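Long-range contacts in retinol dehydratase (Spodoptera frugiperda, PDB 1FMJ), which dehydrates retinol and belongs to the sulfotransferase 1 family, probably acting by way of a sulfated intermediate: residues R102-D107 against F160-L165; Y227-K232 against T342-Y346; F31-V36 against Y46-L50. One frame throughout, in Å; residues are numbered along the deposited sequence.

Contact 1 (R102-D107 against F160-L165). With RTL (retinol), chain H.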
loop_
_atom_site.group_PDB
_atom_site.type_symbol
_atom_site.label_atom_id
_atom_site.label_comp_id
_atom_site.label_asym_id
_atom_site.label_seq_id
_atom_site.Cartn_x
_atom_site.Cartn_y
_atom_site.Cartn_z
ATOM N N ARG A 102 5.211 -6.330 -13.158
ATOM C CA ARG A 102 3.901 -6.793 -13.585
ATOM C C ARG A 102 2.797 -5.798 -13.223
ATOM O O ARG A 102 1.716 -5.810 -13.813
ATOM C CB ARG A 102 3.621 -8.174 -12.981
ATOM C CG ARG A 102 4.408 -9.307 -13.660
ATOM C CD ARG A 102 4.149 -10.668 -13.005
ATOM N NE ARG A 102 4.869 -10.794 -11.744
ATOM C CZ ARG A 102 4.452 -11.503 -10.702
ATOM N NH1 ARG A 102 3.295 -12.160 -10.754
ATOM N NH2 ARG A 102 5.198 -11.559 -9.606
ATOM N N TYR A 103 3.095 -4.928 -12.262
ATOM C CA TYR A 103 2.154 -3.913 -11.803
ATOM C C TYR A 103 2.782 -2.525 -11.834
ATOM O O TYR A 103 3.981 -2.370 -11.622
ATOM C CB TYR A 103 1.727 -4.182 -10.354
ATOM C CG TYR A 103 0.640 -5.215 -10.173
ATOM C CD1 TYR A 103 0.918 -6.576 -10.231
ATOM C CD2 TYR A 103 -0.668 -4.821 -9.912
ATOM C CE1 TYR A 103 -0.082 -7.520 -10.027
ATOM C CE2 TYR A 103 -1.677 -5.756 -9.708
ATOM C CZ TYR A 103 -1.374 -7.100 -9.767
ATOM O OH TYR A 103 -2.373 -8.007 -9.550
ATOM N N ILE A 104 1.965 -1.517 -12.106
ATOM C CA ILE A 104 2.445 -0.149 -12.076
ATOM C C ILE A 104 1.975 0.343 -10.722
ATOM O O ILE A 104 0.806 0.191 -10.364
ATOM C CB ILE A 104 1.812 0.734 -13.160
ATOM C CG1 ILE A 104 2.353 0.337 -14.534
ATOM C CG2 ILE A 104 2.110 2.220 -12.860
ATOM C CD1 ILE A 104 1.753 1.119 -15.671
ATOM N N TYR A 105 2.903 0.895 -9.960
ATOM C CA TYR A 105 2.605 1.414 -8.645
ATOM C C TYR A 105 2.212 2.861 -8.899
ATOM O O TYR A 105 3.067 3.722 -9.041
ATOM C CB TYR A 105 3.860 1.315 -7.776
ATOM C CG TYR A 105 3.664 1.641 -6.318
ATOM C CD1 TYR A 105 4.717 1.500 -5.422
ATOM C CD2 TYR A 105 2.446 2.114 -5.836
ATOM C CE1 TYR A 105 4.575 1.821 -4.079
ATOM C CE2 TYR A 105 2.287 2.442 -4.497
ATOM C CZ TYR A 105 3.362 2.292 -3.622
ATOM O OH TYR A 105 3.230 2.620 -2.294
ATOM N N LEU A 106 0.906 3.105 -8.975
ATOM C CA LEU A 106 0.367 4.431 -9.253
ATOM C C LEU A 106 0.913 5.563 -8.382
ATOM O O LEU A 106 1.357 6.597 -8.902
ATOM C CB LEU A 106 -1.163 4.385 -9.157
ATOM C CG LEU A 106 -1.920 5.642 -9.610
ATOM C CD1 LEU A 106 -1.471 6.037 -11.010
ATOM C CD2 LEU A 106 -3.420 5.372 -9.582
ATOM N N ASP A 107 0.888 5.379 -7.064
ATOM C CA ASP A 107 1.373 6.412 -6.161
ATOM C C ASP A 107 2.792 6.214 -5.619
ATOM O O ASP A 107 3.211 6.913 -4.702
ATOM C CB ASP A 107 0.372 6.615 -5.005
ATOM C CG ASP A 107 -0.056 5.311 -4.339
ATOM O OD1 ASP A 107 -0.450 4.361 -5.047
ATOM O OD2 ASP A 107 -0.025 5.249 -3.092
ATOM N N PHE A 160 -2.181 -3.738 -14.922
ATOM C CA PHE A 160 -2.407 -4.125 -13.540
ATOM C C PHE A 160 -1.881 -2.952 -12.721
ATOM O O PHE A 160 -0.700 -2.616 -12.795
ATOM C CB PHE A 160 -1.641 -5.405 -13.190
ATOM C CG PHE A 160 -2.224 -6.647 -13.807
ATOM C CD1 PHE A 160 -1.878 -7.027 -15.105
ATOM C CD2 PHE A 160 -3.146 -7.419 -13.105
ATOM C CE1 PHE A 160 -2.447 -8.157 -15.690
ATOM C CE2 PHE A 160 -3.723 -8.555 -13.679
ATOM C CZ PHE A 160 -3.376 -8.927 -14.974
ATOM N N VAL A 161 -2.767 -2.318 -11.963
ATOM C CA VAL A 161 -2.388 -1.159 -11.170
ATOM C C VAL A 161 -2.451 -1.399 -9.675
ATOM O O VAL A 161 -3.461 -1.885 -9.152
ATOM C CB VAL A 161 -3.299 0.048 -11.485
ATOM C CG1 VAL A 161 -2.792 1.283 -10.741
ATOM C CG2 VAL A 161 -3.351 0.291 -12.983
ATOM N N LYS A 162 -1.365 -1.048 -8.992
ATOM C CA LYS A 162 -1.292 -1.171 -7.544
ATOM C C LYS A 162 -1.394 0.243 -7.007
ATOM O O LYS A 162 -0.758 1.150 -7.539
ATOM C CB LYS A 162 0.051 -1.765 -7.124
ATOM C CG LYS A 162 0.419 -1.497 -5.672
ATOM C CD LYS A 162 1.844 -1.933 -5.386
ATOM C CE LYS A 162 2.266 -1.549 -3.991
ATOM N NZ LYS A 162 3.644 -2.001 -3.703
ATOM N N THR A 163 -2.194 0.454 -5.970
ATOM C CA THR A 163 -2.299 1.798 -5.424
ATOM C C THR A 163 -2.739 1.819 -3.974
ATOM O O THR A 163 -3.441 0.917 -3.505
ATOM C CB THR A 163 -3.292 2.684 -6.243
ATOM O OG1 THR A 163 -3.215 4.038 -5.775
ATOM C CG2 THR A 163 -4.720 2.204 -6.063
ATOM N N HIS A 164 -2.304 2.853 -3.266
ATOM C CA HIS A 164 -2.691 3.044 -1.885
ATOM C C HIS A 164 -3.493 4.346 -1.842
ATOM O O HIS A 164 -3.709 4.923 -0.789
ATOM C CB HIS A 164 -1.459 3.118 -0.971
ATOM C CG HIS A 164 -0.632 1.868 -0.978
ATOM N ND1 HIS A 164 -1.173 0.617 -0.770
ATOM C CD2 HIS A 164 0.694 1.674 -1.179
ATOM C CE1 HIS A 164 -0.217 -0.294 -0.843
ATOM N NE2 HIS A 164 0.925 0.321 -1.090
ATOM N N LEU A 165 -3.937 4.815 -3.004
ATOM C CA LEU A 165 -4.722 6.043 -3.014
ATOM C C LEU A 165 -6.188 5.756 -2.733
ATOM O O LEU A 165 -6.755 4.796 -3.258
ATOM C CB LEU A 165 -4.595 6.769 -4.361
ATOM C CG LEU A 165 -3.232 7.420 -4.633
ATOM C CD1 LEU A 165 -3.233 8.086 -5.993
ATOM C CD2 LEU A 165 -2.920 8.428 -3.544
HETATM C C1 RTL H . 13.841 5.470 -0.692
HETATM C C2 RTL H . 14.407 6.917 -0.524
HETATM C C3 RTL H . 14.419 7.708 -1.826
HETATM C C4 RTL H . 14.050 7.377 -3.270
HETATM C C5 RTL H . 13.539 5.935 -3.241
HETATM C C6 RTL H . 13.419 5.057 -2.152
HETATM C C7 RTL H . 12.886 3.675 -2.283
HETATM C C8 RTL H . 11.557 3.364 -2.305
HETATM C C9 RTL H . 11.021 2.002 -2.431
HETATM C C10 RTL H . 9.646 1.854 -2.438
HETATM C C11 RTL H . 8.816 0.634 -2.548
HETATM C C12 RTL H . 7.826 0.608 -1.594
HETATM C C13 RTL H . 6.736 -0.319 -1.224
HETATM C C14 RTL H . 5.770 -0.309 -0.258
HETATM C C15 RTL H . 4.441 0.234 -0.587
HETATM O O1 RTL H . 3.608 -0.717 -1.098
HETATM C C16 RTL H . 12.670 5.527 0.309
HETATM C C17 RTL H . 14.955 4.604 -0.083
HETATM C C18 RTL H . 13.164 5.502 -4.667
HETATM C C19 RTL H . 11.985 0.806 -2.549
HETATM C C20 RTL H . 6.820 -1.503 -2.202
HETATM O O HOH W 1 0.571 -3.885 -15.883
#
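Three backbone hydrogen bonds pair the parallel strands: I104 N gives to F160 O (3.0 Å), K162 N to I104 O (2.9 Å) and L106 N to K162 O (2.9 Å). Where the pairing starts, one water bridges R102 O (3.0 Å) and F160 N (2.9 Å). Where it ends, the D107 carboxylate takes over: its OD1 accepts from T163 OG1 (2.9 Å) and H164 N (3.0 Å), while T163 OG1 accepts from L165 N (3.0 Å) in an ST turn. Strand 104-105 is thereby held as an outermost strand of the five-stranded parallel sheet of the sulfotransferase fold, beside 160-163. Y105, K162 and H164 line the retinol pocket: retinol O1 accepts from K162 NZ (2.9 Å) and hydrogen-bonds H164 NE2 (2.9 Å), either possibly donating. K162 NZ also sits over the Y105 ring, a cation-pi contact 4.2 Å from its centroid; Y105 OH approaches retinol C15 at 3.2 Å. H164 ND1 is bonded to S70 O, and Y103 OH to Q80 O.

Contact 2 (Y227-K232 against T342-Y346)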
loop_
_atom_site.group_PDB
_atom_site.type_symbol
_atom_site.label_atom_id
_atom_site.label_comp_id
_atom_site.label_asym_id
_atom_site.label_seq_id
_atom_site.Cartn_x
_atom_site.Cartn_y
_atom_site.Cartn_z
ATOM N N TYR A 227 -6.711 6.808 8.380
ATOM C CA TYR A 227 -6.939 5.413 8.058
ATOM C C TYR A 227 -8.406 5.056 7.780
ATOM O O TYR A 227 -8.729 4.465 6.748
ATOM C CB TYR A 227 -6.421 4.518 9.180
ATOM C CG TYR A 227 -6.824 3.076 8.983
ATOM C CD1 TYR A 227 -6.133 2.257 8.095
ATOM C CD2 TYR A 227 -7.943 2.552 9.631
ATOM C CE1 TYR A 227 -6.548 0.952 7.851
ATOM C CE2 TYR A 227 -8.369 1.242 9.394
ATOM C CZ TYR A 227 -7.672 0.453 8.504
ATOM O OH TYR A 227 -8.108 -0.830 8.238
ATOM N N PHE A 228 -9.300 5.402 8.694
ATOM C CA PHE A 228 -10.696 5.055 8.479
ATOM C C PHE A 228 -11.392 5.734 7.306
ATOM O O PHE A 228 -12.302 5.155 6.713
ATOM C CB PHE A 228 -11.490 5.257 9.762
ATOM C CG PHE A 228 -11.292 4.160 10.751
ATOM C CD1 PHE A 228 -10.475 4.339 11.862
ATOM C CD2 PHE A 228 -11.906 2.922 10.556
ATOM C CE1 PHE A 228 -10.280 3.302 12.762
ATOM C CE2 PHE A 228 -11.710 1.885 11.452
ATOM C CZ PHE A 228 -10.897 2.075 12.557
ATOM N N GLU A 229 -10.979 6.947 6.961
ATOM C CA GLU A 229 -11.591 7.617 5.814
ATOM C C GLU A 229 -11.203 6.851 4.552
ATOM O O GLU A 229 -11.987 6.736 3.607
ATOM C CB GLU A 229 -11.121 9.069 5.711
ATOM C CG GLU A 229 -11.588 9.954 6.867
ATOM C CD GLU A 229 -13.057 9.745 7.193
ATOM O OE1 GLU A 229 -13.874 9.720 6.245
ATOM O OE2 GLU A 229 -13.395 9.606 8.391
ATOM N N HIS A 230 -9.989 6.311 4.550
ATOM C CA HIS A 230 -9.485 5.544 3.406
ATOM C C HIS A 230 -10.334 4.283 3.243
ATOM O O HIS A 230 -10.845 3.992 2.158
ATOM C CB HIS A 230 -8.007 5.185 3.646
ATOM C CG HIS A 230 -7.284 4.687 2.429
ATOM N ND1 HIS A 230 -7.673 3.560 1.740
ATOM C CD2 HIS A 230 -6.160 5.134 1.818
ATOM C CE1 HIS A 230 -6.817 3.328 0.760
ATOM N NE2 HIS A 230 -5.889 4.269 0.787
ATOM N N VAL A 231 -10.506 3.546 4.334
ATOM C CA VAL A 231 -11.305 2.321 4.314
ATOM C C VAL A 231 -12.777 2.584 4.013
ATOM O O VAL A 231 -13.384 1.887 3.201
ATOM C CB VAL A 231 -11.242 1.588 5.660
ATOM C CG1 VAL A 231 -12.139 0.341 5.624
ATOM C CG2 VAL A 231 -9.800 1.201 5.981
ATOM N N LYS A 232 -13.359 3.574 4.683
ATOM C CA LYS A 232 -14.772 3.875 4.484
ATOM C C LYS A 232 -15.144 4.180 3.033
ATOM O O LYS A 232 -16.200 3.774 2.567
ATOM C CB LYS A 232 -15.204 5.022 5.405
ATOM C CG LYS A 232 -15.160 4.629 6.874
ATOM C CD LYS A 232 -15.840 5.642 7.764
ATOM C CE LYS A 232 -15.901 5.126 9.186
ATOM N NZ LYS A 232 -16.711 6.016 10.041
ATOM N N THR A 342 -22.058 3.268 11.497
ATOM C CA THR A 342 -21.645 2.671 10.236
ATOM C C THR A 342 -21.751 1.166 10.397
ATOM O O THR A 342 -21.721 0.659 11.514
ATOM C CB THR A 342 -20.190 3.029 9.866
ATOM O OG1 THR A 342 -19.868 2.443 8.598
ATOM C CG2 THR A 342 -19.226 2.495 10.908
ATOM N N ASP A 343 -21.895 0.446 9.293
ATOM C CA ASP A 343 -21.992 -1.007 9.378
ATOM C C ASP A 343 -20.626 -1.677 9.181
ATOM O O ASP A 343 -20.531 -2.900 9.087
ATOM C CB ASP A 343 -23.006 -1.534 8.363
ATOM C CG ASP A 343 -22.644 -1.188 6.933
ATOM O OD1 ASP A 343 -21.879 -0.222 6.713
ATOM O OD2 ASP A 343 -23.146 -1.881 6.025
ATOM N N LEU A 344 -19.572 -0.864 9.130
ATOM C CA LEU A 344 -18.212 -1.381 8.975
ATOM C C LEU A 344 -17.803 -2.214 10.189
ATOM O O LEU A 344 -17.913 -1.765 11.333
ATOM C CB LEU A 344 -17.217 -0.226 8.804
ATOM C CG LEU A 344 -15.746 -0.641 8.664
ATOM C CD1 LEU A 344 -15.607 -1.643 7.528
ATOM C CD2 LEU A 344 -14.893 0.599 8.414
ATOM N N ARG A 345 -17.339 -3.433 9.931
ATOM C CA ARG A 345 -16.904 -4.338 10.993
ATOM C C ARG A 345 -15.743 -5.210 10.518
ATOM O O ARG A 345 -15.745 -5.694 9.381
ATOM C CB ARG A 345 -18.057 -5.253 11.429
ATOM C CG ARG A 345 -19.205 -4.560 12.172
ATOM C CD ARG A 345 -18.775 -4.075 13.550
ATOM N NE ARG A 345 -19.906 -3.565 14.329
ATOM C CZ ARG A 345 -20.598 -2.463 14.033
ATOM N NH1 ARG A 345 -20.286 -1.731 12.974
ATOM N NH2 ARG A 345 -21.617 -2.098 14.799
ATOM N N TYR A 346 -14.755 -5.408 11.382
ATOM C CA TYR A 346 -13.624 -6.254 11.036
ATOM C C TYR A 346 -13.856 -7.660 11.575
ATOM O O TYR A 346 -14.133 -7.844 12.761
ATOM C CB TYR A 346 -12.320 -5.685 11.590
ATOM C CG TYR A 346 -11.879 -4.427 10.882
ATOM C CD1 TYR A 346 -12.500 -3.207 11.136
ATOM C CD2 TYR A 346 -10.867 -4.464 9.924
ATOM C CE1 TYR A 346 -12.129 -2.059 10.458
ATOM C CE2 TYR A 346 -10.487 -3.324 9.238
ATOM C CZ TYR A 346 -11.122 -2.123 9.511
ATOM O OH TYR A 346 -10.746 -0.983 8.844
#
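L344 pushes its side chain against helix 227-235, where CD2 lies 3.9 Å from V231 CG1, 4.3 Å from K232 CG and 4.3 Å from F228 CD2, the last approach being made at the edge of the F228 ring. Its neighbour in this packing is Y346, whose CA-to-CB bond likewise points toward the helix. The Y346 ring reaches F228, CE1 to CE2 of F228 being 4.1 Å, and brings its hydroxyl to 3.7 Å from V231 CG2. That hydroxyl ends on Y227: the two OH atoms are 2.7 Å apart in a hydrogen bond that either tyrosine could donate, with Y346 OH near the plane of the Y227 ring. The inward residues L344 and Y346 are separated by R345, which is turned to the outside, so, despite a kink at D343, T342, L344 and Y346 face the helix while D343 and R345 do not. In fold terms, this is the tail of the chain after helix 325-338 laid across one face of helix 227-235, joining elements 110 residues apart in sequence. W334 of helix 325-338 meets F228 edge-to-face, and F247, on the last strand of the parallel sheet, does the same with Y346. Nearer the surface the packing is looser: K232 NZ passes T342 CG2 at 4.4 Å on its way to a hydrogen bond with N338 O. R345 folds back on its own segment, NH1 donating to L344 O (2.9 Å) and T342 O (3.1 Å), while D343 forms a salt bridge with R238.

Contact 3 (F31-V36 against Y46-L50)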
loop_
_atom_site.group_PDB
_atom_site.type_symbol
_atom_site.label_atom_id
_atom_site.label_comp_id
_atom_site.label_asym_id
_atom_site.label_seq_id
_atom_site.Cartn_x
_atom_site.Cartn_y
_atom_site.Cartn_z
ATOM N N PHE A 31 13.831 12.008 7.256
ATOM C CA PHE A 31 13.536 11.698 5.863
ATOM C C PHE A 31 13.320 12.985 5.083
ATOM O O PHE A 31 12.640 13.889 5.549
ATOM C CB PHE A 31 12.300 10.814 5.749
ATOM C CG PHE A 31 12.129 10.217 4.388
ATOM C CD1 PHE A 31 13.089 9.345 3.875
ATOM C CD2 PHE A 31 11.026 10.547 3.600
ATOM C CE1 PHE A 31 12.954 8.811 2.592
ATOM C CE2 PHE A 31 10.884 10.016 2.323
ATOM C CZ PHE A 31 11.851 9.146 1.818
ATOM N N PRO A 32 13.891 13.074 3.869
ATOM C CA PRO A 32 13.784 14.253 3.003
ATOM C C PRO A 32 12.405 14.704 2.526
ATOM O O PRO A 32 12.081 15.884 2.616
ATOM C CB PRO A 32 14.706 13.903 1.832
ATOM C CG PRO A 32 15.743 13.028 2.472
ATOM C CD PRO A 32 14.874 12.123 3.323
ATOM N N THR A 33 11.599 13.785 2.009
ATOM C CA THR A 33 10.278 14.158 1.501
ATOM C C THR A 33 9.327 14.595 2.616
ATOM O O THR A 33 9.245 13.947 3.656
ATOM C CB THR A 33 9.633 12.990 0.731
ATOM O OG1 THR A 33 10.606 12.388 -0.132
ATOM C CG2 THR A 33 8.479 13.493 -0.111
ATOM N N THR A 34 8.611 15.695 2.392
ATOM C CA THR A 34 7.672 16.226 3.384
ATOM C C THR A 34 6.226 15.979 2.969
ATOM O O THR A 34 5.961 15.585 1.835
ATOM C CB THR A 34 7.865 17.748 3.570
ATOM O OG1 THR A 34 7.757 18.394 2.296
ATOM C CG2 THR A 34 9.226 18.046 4.164
ATOM N N TYR A 35 5.293 16.221 3.885
ATOM C CA TYR A 35 3.868 16.020 3.605
ATOM C C TYR A 35 3.054 17.320 3.522
ATOM O O TYR A 35 3.549 18.414 3.800
ATOM C CB TYR A 35 3.204 15.178 4.701
ATOM C CG TYR A 35 3.740 13.782 4.934
ATOM C CD1 TYR A 35 4.700 13.540 5.913
ATOM C CD2 TYR A 35 3.207 12.690 4.251
ATOM C CE1 TYR A 35 5.105 12.250 6.218
ATOM C CE2 TYR A 35 3.609 11.389 4.549
ATOM C CZ TYR A 35 4.554 11.180 5.535
ATOM O OH TYR A 35 4.933 9.906 5.862
ATOM N N VAL A 36 1.790 17.155 3.139
ATOM C CA VAL A 36 0.794 18.218 3.066
ATOM C C VAL A 36 -0.539 17.489 3.142
ATOM O O VAL A 36 -0.658 16.352 2.672
ATOM C CB VAL A 36 0.831 19.030 1.744
ATOM C CG1 VAL A 36 2.168 19.744 1.598
ATOM C CG2 VAL A 36 0.547 18.121 0.559
ATOM N N TYR A 46 2.671 12.736 0.333
ATOM C CA TYR A 46 4.015 13.266 0.180
ATOM C C TYR A 46 3.896 14.431 -0.799
ATOM O O TYR A 46 3.245 14.308 -1.836
ATOM C CB TYR A 46 4.951 12.182 -0.365
ATOM C CG TYR A 46 5.471 11.241 0.706
ATOM C CD1 TYR A 46 5.138 9.888 0.700
ATOM C CD2 TYR A 46 6.304 11.708 1.716
ATOM C CE1 TYR A 46 5.626 9.023 1.679
ATOM C CE2 TYR A 46 6.801 10.857 2.695
ATOM C CZ TYR A 46 6.459 9.517 2.670
ATOM O OH TYR A 46 6.965 8.679 3.630
ATOM N N ARG A 47 4.523 15.557 -0.463
ATOM C CA ARG A 47 4.453 16.760 -1.287
ATOM C C ARG A 47 4.557 16.534 -2.800
ATOM O O ARG A 47 3.765 17.079 -3.560
ATOM C CB ARG A 47 5.508 17.772 -0.831
ATOM C CG ARG A 47 5.227 19.183 -1.307
ATOM C CD ARG A 47 6.302 20.164 -0.848
ATOM N NE ARG A 47 5.881 21.545 -1.066
ATOM C CZ ARG A 47 4.918 22.150 -0.376
ATOM N NH1 ARG A 47 4.277 21.499 0.583
ATOM N NH2 ARG A 47 4.593 23.408 -0.649
ATOM N N PRO A 48 5.539 15.739 -3.257
ATOM C CA PRO A 48 5.690 15.477 -4.693
ATOM C C PRO A 48 4.419 14.952 -5.363
ATOM O O PRO A 48 4.336 14.879 -6.592
ATOM C CB PRO A 48 6.818 14.450 -4.732
ATOM C CG PRO A 48 7.670 14.869 -3.605
ATOM C CD PRO A 48 6.656 15.136 -2.508
ATOM N N TYR A 49 3.430 14.579 -4.562
ATOM C CA TYR A 49 2.191 14.062 -5.125
ATOM C C TYR A 49 1.435 15.133 -5.900
ATOM O O TYR A 49 0.868 14.863 -6.962
ATOM C CB TYR A 49 1.278 13.516 -4.027
ATOM C CG TYR A 49 0.035 12.883 -4.591
ATOM C CD1 TYR A 49 0.089 11.636 -5.211
ATOM C CD2 TYR A 49 -1.183 13.562 -4.587
ATOM C CE1 TYR A 49 -1.032 11.080 -5.819
ATOM C CE2 TYR A 49 -2.324 13.009 -5.198
ATOM C CZ TYR A 49 -2.236 11.772 -5.813
ATOM O OH TYR A 49 -3.336 11.237 -6.457
ATOM N N LEU A 50 1.448 16.351 -5.369
ATOM C CA LEU A 50 0.732 17.471 -5.965
ATOM C C LEU A 50 1.020 17.766 -7.435
ATOM O O LEU A 50 0.191 18.363 -8.115
ATOM C CB LEU A 50 0.969 18.735 -5.130
ATOM C CG LEU A 50 0.496 18.711 -3.671
ATOM C CD1 LEU A 50 0.999 19.950 -2.943
ATOM C CD2 LEU A 50 -1.019 18.644 -3.611
#
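Two tyrosine rings make the centre: Y35 and Y46 form an offset stack, centroids 4.5 Å apart and planes at 17°, with Y35 CZ 3.6 Å from Y46 CE2. Their CA-to-CB bonds point away from the opposing segments, yet the rings swing back to meet. Around the Y46 ring, T33 CG2 comes to 3.4 Å from CD2, and F31 CE2 to 4.2 Å from CE2; T33 CG2 also touches P48 CD at 3.4 Å. F31 lines the retinol pocket, so this packing continues up to the ligand. Farther along, V36 CG2 meets L50 CD1 at 4.0 Å. The backbones join as an antiparallel, non-hydrogen-bonded pair at Y35 and Y46 (CA-CA 4.4 Å), followed by a nearly straight hydrogen bond from R47 N to T34 O (2.7 Å). At the polar edge, R47 extends past V36 to a salt bridge with E15, Y35 OH bonds T223, and T33 OG1 is bonded to I111 O. Strands 35-38 and 43-46 are consecutive neighbours in a small antiparallel sheet; strand 13-14 lies on the other side of 35-38, its F13 touching V36 and L50, and the chain leaves through a 3-10 turn toward helix 53-57.

How the contacts relate
Contact 1 lies deepest, about 9 Å from the chain centre, whereas contacts 2 and 3 are each about 16 Å out; all three are largely buried. Contacts 1 and 3 both involve strands, but of different sheets, one parallel and rich in backbone hydrogen bonds, the other antiparallel and held here mainly by side chains. Contact 2 sets a helix against irregular chain and relies on apolar packing with one tyrosine pair. Contacts 1 and 3 both supply residues to the retinol pocket; contact 2 is remote from it. Contact 1 touches each of the others: H164 O probably hydrogen-bonds H230 NE2 (2.8 Å), and L165 CD1 packs on Y49 OH (3.2 Å). Contacts 2 and 3 do not meet.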